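Local coordinates for methyltransferase domain-containing protein (Serratia marcescens, PDB 7CLU) that is an O-methyltransferase of the prodigiosin pathway that uses S-adenosylmethionine as its probable methyl donor, at residues Y104-E109 with H119-V124. Residues are numbered along the deposited sequence; the frame is centred on the assembly and turned at random.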
# COMPACT_ATOMS: atom_id res chain seq x y z
N TYR A 104 -7.17 -4.93 -2.21
CA TYR A 104 -7.19 -3.83 -1.24
C TYR A 104 -8.31 -4.02 -0.23
O TYR A 104 -8.04 -3.92 0.98
CB TYR A 104 -7.29 -2.50 -1.99
CG TYR A 104 -7.15 -1.27 -1.14
CD1 TYR A 104 -8.26 -0.71 -0.49
CD2 TYR A 104 -5.92 -0.65 -0.99
CE1 TYR A 104 -8.13 0.44 0.28
CE2 TYR A 104 -5.78 0.51 -0.24
CZ TYR A 104 -6.89 1.05 0.40
OH TYR A 104 -6.72 2.20 1.16
N PRO A 105 -9.56 -4.32 -0.62
CA PRO A 105 -10.59 -4.53 0.42
C PRO A 105 -10.24 -5.66 1.38
O PRO A 105 -10.44 -5.51 2.59
CB PRO A 105 -11.85 -4.84 -0.40
CG PRO A 105 -11.60 -4.29 -1.73
CD PRO A 105 -10.13 -4.40 -1.98
N LEU A 106 -9.69 -6.76 0.88
CA LEU A 106 -9.39 -7.90 1.74
C LEU A 106 -8.27 -7.58 2.73
O LEU A 106 -8.35 -7.94 3.91
CB LEU A 106 -8.99 -9.11 0.89
CG LEU A 106 -10.11 -9.76 0.09
CD1 LEU A 106 -9.49 -10.68 -0.95
CD2 LEU A 106 -11.05 -10.52 1.04
N TRP A 107 -7.21 -6.89 2.28
CA TRP A 107 -6.15 -6.55 3.21
C TRP A 107 -6.62 -5.56 4.27
O TRP A 107 -5.96 -5.44 5.31
CB TRP A 107 -4.94 -5.97 2.49
CG TRP A 107 -4.03 -7.02 1.91
CD1 TRP A 107 -4.26 -7.77 0.80
CD2 TRP A 107 -2.74 -7.40 2.40
NE1 TRP A 107 -3.19 -8.61 0.56
CE2 TRP A 107 -2.24 -8.40 1.53
CE3 TRP A 107 -1.95 -7.01 3.50
CZ2 TRP A 107 -0.99 -9.00 1.72
CZ3 TRP A 107 -0.72 -7.62 3.69
CH2 TRP A 107 -0.24 -8.59 2.79
N GLY A 108 -7.71 -4.85 4.02
CA GLY A 108 -8.28 -4.03 5.07
C GLY A 108 -8.59 -4.84 6.32
O GLY A 108 -8.52 -4.33 7.43
N GLU A 109 -8.88 -6.13 6.14
CA GLU A 109 -9.23 -7.03 7.23
C GLU A 109 -8.12 -8.05 7.51
O GLU A 109 -8.40 -9.17 7.95
CB GLU A 109 -10.55 -7.73 6.93
CG GLU A 109 -11.73 -6.77 6.71
CD GLU A 109 -12.09 -6.01 7.98
OE1 GLU A 109 -12.34 -6.66 9.02
OE2 GLU A 109 -12.11 -4.76 7.96
N HIS A 119 -9.58 -16.67 5.02
CA HIS A 119 -9.85 -15.60 4.08
C HIS A 119 -10.93 -14.66 4.62
O HIS A 119 -11.72 -15.02 5.49
CB HIS A 119 -10.28 -16.17 2.73
CG HIS A 119 -11.65 -16.78 2.75
ND1 HIS A 119 -12.80 -16.04 2.56
CD2 HIS A 119 -12.05 -18.06 2.95
CE1 HIS A 119 -13.85 -16.84 2.64
NE2 HIS A 119 -13.43 -18.07 2.89
N GLN A 120 -10.96 -13.44 4.08
CA GLN A 120 -11.96 -12.47 4.49
C GLN A 120 -12.97 -12.18 3.38
O GLN A 120 -13.60 -11.13 3.38
CB GLN A 120 -11.29 -11.18 4.96
CG GLN A 120 -10.40 -11.38 6.20
CD GLN A 120 -11.16 -11.92 7.39
OE1 GLN A 120 -12.01 -11.22 7.96
NE2 GLN A 120 -10.86 -13.16 7.80
N ARG A 121 -13.15 -13.11 2.43
CA ARG A 121 -14.08 -12.85 1.33
C ARG A 121 -15.53 -12.74 1.83
O ARG A 121 -16.31 -11.98 1.25
CB ARG A 121 -13.96 -13.94 0.26
CG ARG A 121 -12.56 -14.03 -0.39
CD ARG A 121 -12.51 -15.06 -1.51
NE ARG A 121 -13.16 -16.32 -1.14
CZ ARG A 121 -12.54 -17.39 -0.64
NH1 ARG A 121 -11.23 -17.38 -0.44
NH2 ARG A 121 -13.24 -18.48 -0.35
N ARG A 122 -15.89 -13.47 2.88
CA ARG A 122 -17.25 -13.39 3.43
C ARG A 122 -17.46 -12.05 4.12
O ARG A 122 -18.39 -11.31 3.79
CB ARG A 122 -17.50 -14.53 4.42
CG ARG A 122 -17.36 -15.94 3.87
CD ARG A 122 -17.92 -16.96 4.87
NE ARG A 122 -17.02 -18.10 5.06
CZ ARG A 122 -17.00 -19.17 4.27
NH1 ARG A 122 -17.82 -19.24 3.23
NH2 ARG A 122 -16.16 -20.17 4.51
N THR A 123 -16.62 -11.76 5.12
CA THR A 123 -16.52 -10.44 5.72
C THR A 123 -16.64 -9.33 4.67
O THR A 123 -17.56 -8.50 4.71
CB THR A 123 -15.18 -10.35 6.45
OG1 THR A 123 -14.98 -11.53 7.25
CG2 THR A 123 -15.09 -9.11 7.31
N VAL A 124 -15.73 -9.35 3.69
CA VAL A 124 -15.52 -8.17 2.86
C VAL A 124 -16.55 -8.08 1.73
O VAL A 124 -17.05 -6.99 1.42
CB VAL A 124 -14.07 -8.17 2.34
CG1 VAL A 124 -13.90 -7.21 1.19
CG2 VAL A 124 -13.09 -7.87 3.48
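Leu-106, near the end of helix 93-107, lies against Gln-120, the N-cap residue of short helix 121-125, with their CA atoms 5.9 Å apart. Three successive helices of this Rossmann-fold O-methyltransferase, 93-107, 110-116 and 121-125, fold back here so that the first and third touch; no hydrogen bond joins the two segments directly. Leu-106 reaches across with one methyl. CD2 sits 3.5 Å from Gln-120 C, over the start of the helix, and also meets the CB of Val-124. The same leucine packs on Val-297 and Ser-298 of helix 286-298. Val-124 spreads its two methyls over different partners. CG1, anti to the backbone N (chi1 165°), meets Pro-105 CB at 3.5 Å, while CG2 lies against Glu-109 CG. Arg-121 CG lies 4.1 Å from Leu-106 CD2. The Arg-121 guanidinium lies well away from Leu-106; NH2 forms a salt bridge with Asp-300, and His-119 ND1 sits 3.5 Å above the guanidinium plane, over its centre. ND1 also accepts the Arg-121 N-H almost in the ring plane. Gln-120 CG, beside its backbone N (chi1 -63°), packs 3.7 Å from Glu-109 CB and 3.5 Å from Glu-109 O. Gln-120 OE1 accepts a bond from Thr-123 OG1 at 3.1 Å, with the hydroxyl well above the carbonyl plane.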